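Local coordinates for protein AGR_C_1268p (Agrobacterium tumefaciens str. C58, PDB 2GHS) that probably acts as a divalent-metal-dependent gluconolactonase of the SMP-30/regucalcin family, at residues A[137-149]-A[315-326]. Numbering follows the deposited sequence.
With EDO (1,2-ethanediol), chain D.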
# COMPACT_ATOMS: atom_id res chain seq x y z
N ASN A 137 -1.75 6.76 5.95
CA ASN A 137 -0.91 6.44 4.82
C ASN A 137 -1.05 4.93 4.52
O ASN A 137 -2.16 4.39 4.45
CB ASN A 137 0.55 6.93 5.06
CG ASN A 137 1.36 7.02 3.76
OD1 ASN A 137 0.86 7.61 2.80
ND2 ASN A 137 2.60 6.46 3.72
N ASP A 138 0.07 4.25 4.38
CA ASP A 138 0.15 2.84 3.99
C ASP A 138 -0.58 1.94 5.00
O ASP A 138 -0.50 2.14 6.21
CB ASP A 138 1.62 2.49 4.02
CG ASP A 138 1.89 1.08 3.56
OD1 ASP A 138 1.34 0.65 2.50
OD2 ASP A 138 2.68 0.39 4.25
N GLY A 139 -1.25 0.92 4.52
CA GLY A 139 -1.82 -0.06 5.45
C GLY A 139 -1.94 -1.39 4.75
O GLY A 139 -1.88 -1.45 3.52
N ARG A 140 -2.04 -2.47 5.51
CA ARG A 140 -2.23 -3.80 4.90
C ARG A 140 -2.89 -4.75 5.90
O ARG A 140 -2.65 -4.64 7.09
CB ARG A 140 -0.91 -4.38 4.39
CG ARG A 140 -1.15 -5.55 3.39
CD ARG A 140 0.04 -5.94 2.58
NE ARG A 140 0.58 -4.80 1.85
CZ ARG A 140 0.03 -4.31 0.76
NH1 ARG A 140 -1.03 -4.88 0.25
NH2 ARG A 140 0.56 -3.23 0.17
N MSE A 141 -3.69 -5.68 5.39
CA MSE A 141 -4.36 -6.70 6.17
C MSE A 141 -3.44 -7.87 6.54
O MSE A 141 -2.75 -8.43 5.69
CB MSE A 141 -5.57 -7.24 5.39
CG MSE A 141 -6.72 -6.28 5.25
SE MSE A 141 -7.43 -5.80 6.99
CE MSE A 141 -7.58 -7.58 7.73
N HIS A 142 -3.51 -8.25 7.81
CA HIS A 142 -2.86 -9.43 8.34
C HIS A 142 -3.86 -10.60 8.19
O HIS A 142 -5.07 -10.40 8.33
CB HIS A 142 -2.45 -9.17 9.80
CG HIS A 142 -1.74 -10.32 10.42
ND1 HIS A 142 -2.39 -11.37 11.00
CD2 HIS A 142 -0.43 -10.62 10.48
CE1 HIS A 142 -1.52 -12.28 11.40
NE2 HIS A 142 -0.31 -11.85 11.09
N PRO A 143 -3.37 -11.83 7.94
CA PRO A 143 -4.29 -12.95 7.78
C PRO A 143 -5.23 -13.30 8.96
O PRO A 143 -6.24 -14.00 8.77
CB PRO A 143 -3.39 -14.12 7.39
CG PRO A 143 -2.08 -13.70 7.54
CD PRO A 143 -2.00 -12.21 7.63
N SER A 144 -4.92 -12.82 10.16
CA SER A 144 -5.81 -12.97 11.31
C SER A 144 -7.10 -12.14 11.17
O SER A 144 -8.04 -12.32 11.96
CB SER A 144 -5.09 -12.49 12.57
OG SER A 144 -4.82 -11.10 12.48
N GLY A 145 -7.15 -11.20 10.22
CA GLY A 145 -8.30 -10.34 10.08
C GLY A 145 -8.12 -8.98 10.69
O GLY A 145 -9.08 -8.18 10.72
N ALA A 146 -6.94 -8.71 11.23
CA ALA A 146 -6.57 -7.39 11.76
C ALA A 146 -5.81 -6.58 10.71
O ALA A 146 -5.05 -7.12 9.87
CB ALA A 146 -5.70 -7.56 12.98
N LEU A 147 -6.07 -5.27 10.75
CA LEU A 147 -5.42 -4.31 9.83
C LEU A 147 -4.21 -3.72 10.56
O LEU A 147 -4.30 -3.40 11.73
CB LEU A 147 -6.41 -3.17 9.53
CG LEU A 147 -5.88 -1.97 8.72
CD1 LEU A 147 -5.59 -2.38 7.28
CD2 LEU A 147 -6.91 -0.77 8.75
N TRP A 148 -3.11 -3.52 9.83
CA TRP A 148 -2.06 -2.61 10.26
C TRP A 148 -2.23 -1.35 9.39
O TRP A 148 -2.29 -1.42 8.15
CB TRP A 148 -0.67 -3.19 10.06
CG TRP A 148 -0.18 -4.17 11.06
CD1 TRP A 148 -0.92 -5.08 11.79
CD2 TRP A 148 1.17 -4.44 11.39
NE1 TRP A 148 -0.10 -5.85 12.57
CE2 TRP A 148 1.18 -5.48 12.34
CE3 TRP A 148 2.39 -3.88 10.98
CZ2 TRP A 148 2.36 -5.97 12.89
CZ3 TRP A 148 3.56 -4.39 11.54
CH2 TRP A 148 3.52 -5.40 12.48
N ILE A 149 -2.21 -0.19 10.03
CA ILE A 149 -2.36 1.05 9.33
C ILE A 149 -1.42 2.12 9.90
O ILE A 149 -1.34 2.30 11.12
CB ILE A 149 -3.85 1.50 9.37
CG1 ILE A 149 -4.05 2.83 8.63
CG2 ILE A 149 -4.36 1.64 10.79
CD1 ILE A 149 -3.86 2.73 7.15
N GLU A 315 5.55 -12.60 -14.37
CA GLU A 315 4.70 -13.31 -13.47
C GLU A 315 5.17 -13.16 -12.03
O GLU A 315 6.38 -13.13 -11.77
CB GLU A 315 4.67 -14.79 -13.81
CG GLU A 315 3.50 -15.50 -13.12
CD GLU A 315 3.82 -16.88 -12.57
OE1 GLU A 315 5.00 -17.17 -12.20
OE2 GLU A 315 2.86 -17.70 -12.57
N VAL A 316 4.20 -13.09 -11.11
CA VAL A 316 4.48 -13.21 -9.69
C VAL A 316 3.64 -14.34 -9.09
O VAL A 316 2.64 -14.78 -9.68
CB VAL A 316 4.21 -11.88 -8.98
CG1 VAL A 316 5.16 -10.82 -9.48
CG2 VAL A 316 2.77 -11.44 -9.20
N LYS A 317 4.07 -14.89 -7.96
CA LYS A 317 3.30 -15.90 -7.29
C LYS A 317 2.78 -15.20 -6.03
O LYS A 317 3.38 -15.29 -4.98
CB LYS A 317 4.15 -17.12 -6.93
CG LYS A 317 4.90 -17.81 -8.05
CD LYS A 317 3.99 -18.64 -8.92
CE LYS A 317 4.79 -19.55 -9.90
NZ LYS A 317 4.04 -19.78 -11.17
N GLY A 318 1.65 -14.53 -6.15
CA GLY A 318 1.10 -13.77 -5.05
C GLY A 318 0.04 -14.47 -4.22
O GLY A 318 -0.14 -15.69 -4.28
N ARG A 319 -0.63 -13.67 -3.39
CA ARG A 319 -1.74 -14.12 -2.58
C ARG A 319 -2.73 -12.99 -2.44
O ARG A 319 -2.35 -11.82 -2.35
CB ARG A 319 -1.31 -14.54 -1.19
CG ARG A 319 -0.33 -13.64 -0.52
CD ARG A 319 -0.12 -14.02 0.99
NE ARG A 319 1.30 -14.13 1.27
CZ ARG A 319 2.02 -13.32 2.05
NH1 ARG A 319 1.46 -12.32 2.73
NH2 ARG A 319 3.34 -13.54 2.16
N PHE A 320 -4.00 -13.34 -2.44
CA PHE A 320 -5.02 -12.34 -2.27
C PHE A 320 -5.03 -11.86 -0.83
O PHE A 320 -4.66 -12.57 0.09
CB PHE A 320 -6.38 -12.87 -2.64
CG PHE A 320 -6.50 -13.33 -4.10
CD1 PHE A 320 -6.24 -12.44 -5.14
CD2 PHE A 320 -6.90 -14.60 -4.42
CE1 PHE A 320 -6.35 -12.83 -6.45
CE2 PHE A 320 -7.04 -15.00 -5.75
CZ PHE A 320 -6.76 -14.08 -6.76
N GLU A 321 -5.43 -10.59 -0.67
CA GLU A 321 -5.39 -9.95 0.61
C GLU A 321 -6.45 -10.54 1.53
O GLU A 321 -7.55 -10.90 1.09
CB GLU A 321 -5.63 -8.42 0.41
CG GLU A 321 -4.49 -7.72 -0.36
CD GLU A 321 -3.11 -7.71 0.36
OE1 GLU A 321 -3.05 -7.59 1.58
OE2 GLU A 321 -2.05 -7.86 -0.30
N PRO A 322 -6.11 -10.71 2.81
CA PRO A 322 -7.09 -11.16 3.78
C PRO A 322 -8.25 -10.22 3.95
O PRO A 322 -8.12 -9.02 3.71
CB PRO A 322 -6.31 -11.18 5.10
CG PRO A 322 -4.91 -11.29 4.69
CD PRO A 322 -4.78 -10.54 3.43
N LEU A 323 -9.35 -10.77 4.48
CA LEU A 323 -10.55 -9.99 4.81
C LEU A 323 -10.45 -9.43 6.21
O LEU A 323 -9.96 -10.10 7.14
CB LEU A 323 -11.81 -10.84 4.72
CG LEU A 323 -12.22 -11.48 3.42
CD1 LEU A 323 -13.70 -11.88 3.50
CD2 LEU A 323 -12.01 -10.58 2.30
N TYR A 324 -10.95 -8.21 6.40
CA TYR A 324 -11.10 -7.65 7.72
C TYR A 324 -12.30 -8.26 8.43
O TYR A 324 -13.39 -8.31 7.87
CB TYR A 324 -11.30 -6.15 7.66
CG TYR A 324 -11.46 -5.47 9.00
CD1 TYR A 324 -10.37 -5.25 9.86
CD2 TYR A 324 -12.71 -5.03 9.44
CE1 TYR A 324 -10.54 -4.62 11.08
CE2 TYR A 324 -12.88 -4.38 10.64
CZ TYR A 324 -11.79 -4.18 11.48
OH TYR A 324 -11.91 -3.51 12.65
N ARG A 325 -12.07 -8.73 9.66
CA ARG A 325 -13.12 -9.34 10.49
C ARG A 325 -13.75 -8.34 11.44
O ARG A 325 -13.11 -7.80 12.32
CB ARG A 325 -12.54 -10.56 11.23
CG ARG A 325 -12.04 -11.62 10.25
CD ARG A 325 -11.34 -12.87 10.86
NE ARG A 325 -12.21 -13.65 11.71
CZ ARG A 325 -12.97 -14.68 11.30
NH1 ARG A 325 -12.97 -15.08 10.03
NH2 ARG A 325 -13.71 -15.31 12.17
N LEU A 326 -15.04 -8.10 11.28
CA LEU A 326 -15.78 -7.23 12.17
C LEU A 326 -15.92 -7.82 13.57
O LEU A 326 -15.84 -9.05 13.76
CB LEU A 326 -17.19 -6.99 11.63
CG LEU A 326 -17.34 -6.06 10.43
CD1 LEU A 326 -18.79 -6.13 9.88
CD2 LEU A 326 -16.97 -4.65 10.82
OXT LEU A 326 -16.12 -7.06 14.53
C1 EDO D . 3.63 9.19 1.14
O1 EDO D . 2.22 9.23 0.93
C2 EDO D . 4.17 7.98 0.36
O2 EDO D . 3.60 6.75 0.85
O HOH W 1 -1.45 -9.04 3.48
O HOH W 2 -4.49 -5.39 2.43
O HOH W 3 -10.58 -7.78 12.93
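The bent selenomethionine side chain of M141 lies across the C-terminal tail, meeting Y324 at about a right angle. Its SE comes to the edge of the Y324 ring, 76° off the ring normal, a Met-aromatic contact, and packs 3.9 Å from Y324 CB. With CG beside the backbone N (chi1 -70°) and two further bends, this flexible chain folds its CE over the tail backbone, 3.5 Å from Y324 CA. P322 lays its rigid ring against the start of the turn, CG 3.6 Å from P143 CA. The family fold is a beta-propeller, and here its C-terminal tail, without regular strand, passes the turn of the hairpin formed by strands 134-141 and 147-153. That turn is type I, H142 to G145; glycine suits G145, where positive phi, the preceding carbonyl and R325 CD leave no room for a side chain, and its CA lies 3.4 Å from L323 O. In the carbonyl plane, a lone pair of G145 O takes a nearly straight bond from R325 N (3.2 Å). Toward the propeller's interior, long R140 crosses acidic E321 at about a right angle, guanidinium and carboxylate planes 61° apart; the NH1-OE2 salt bridge (3.2 Å) is accordingly weak as a hydrogen bond, while I184 O holds R140 NE. Two waters link E321 OE1 to M141 N and O.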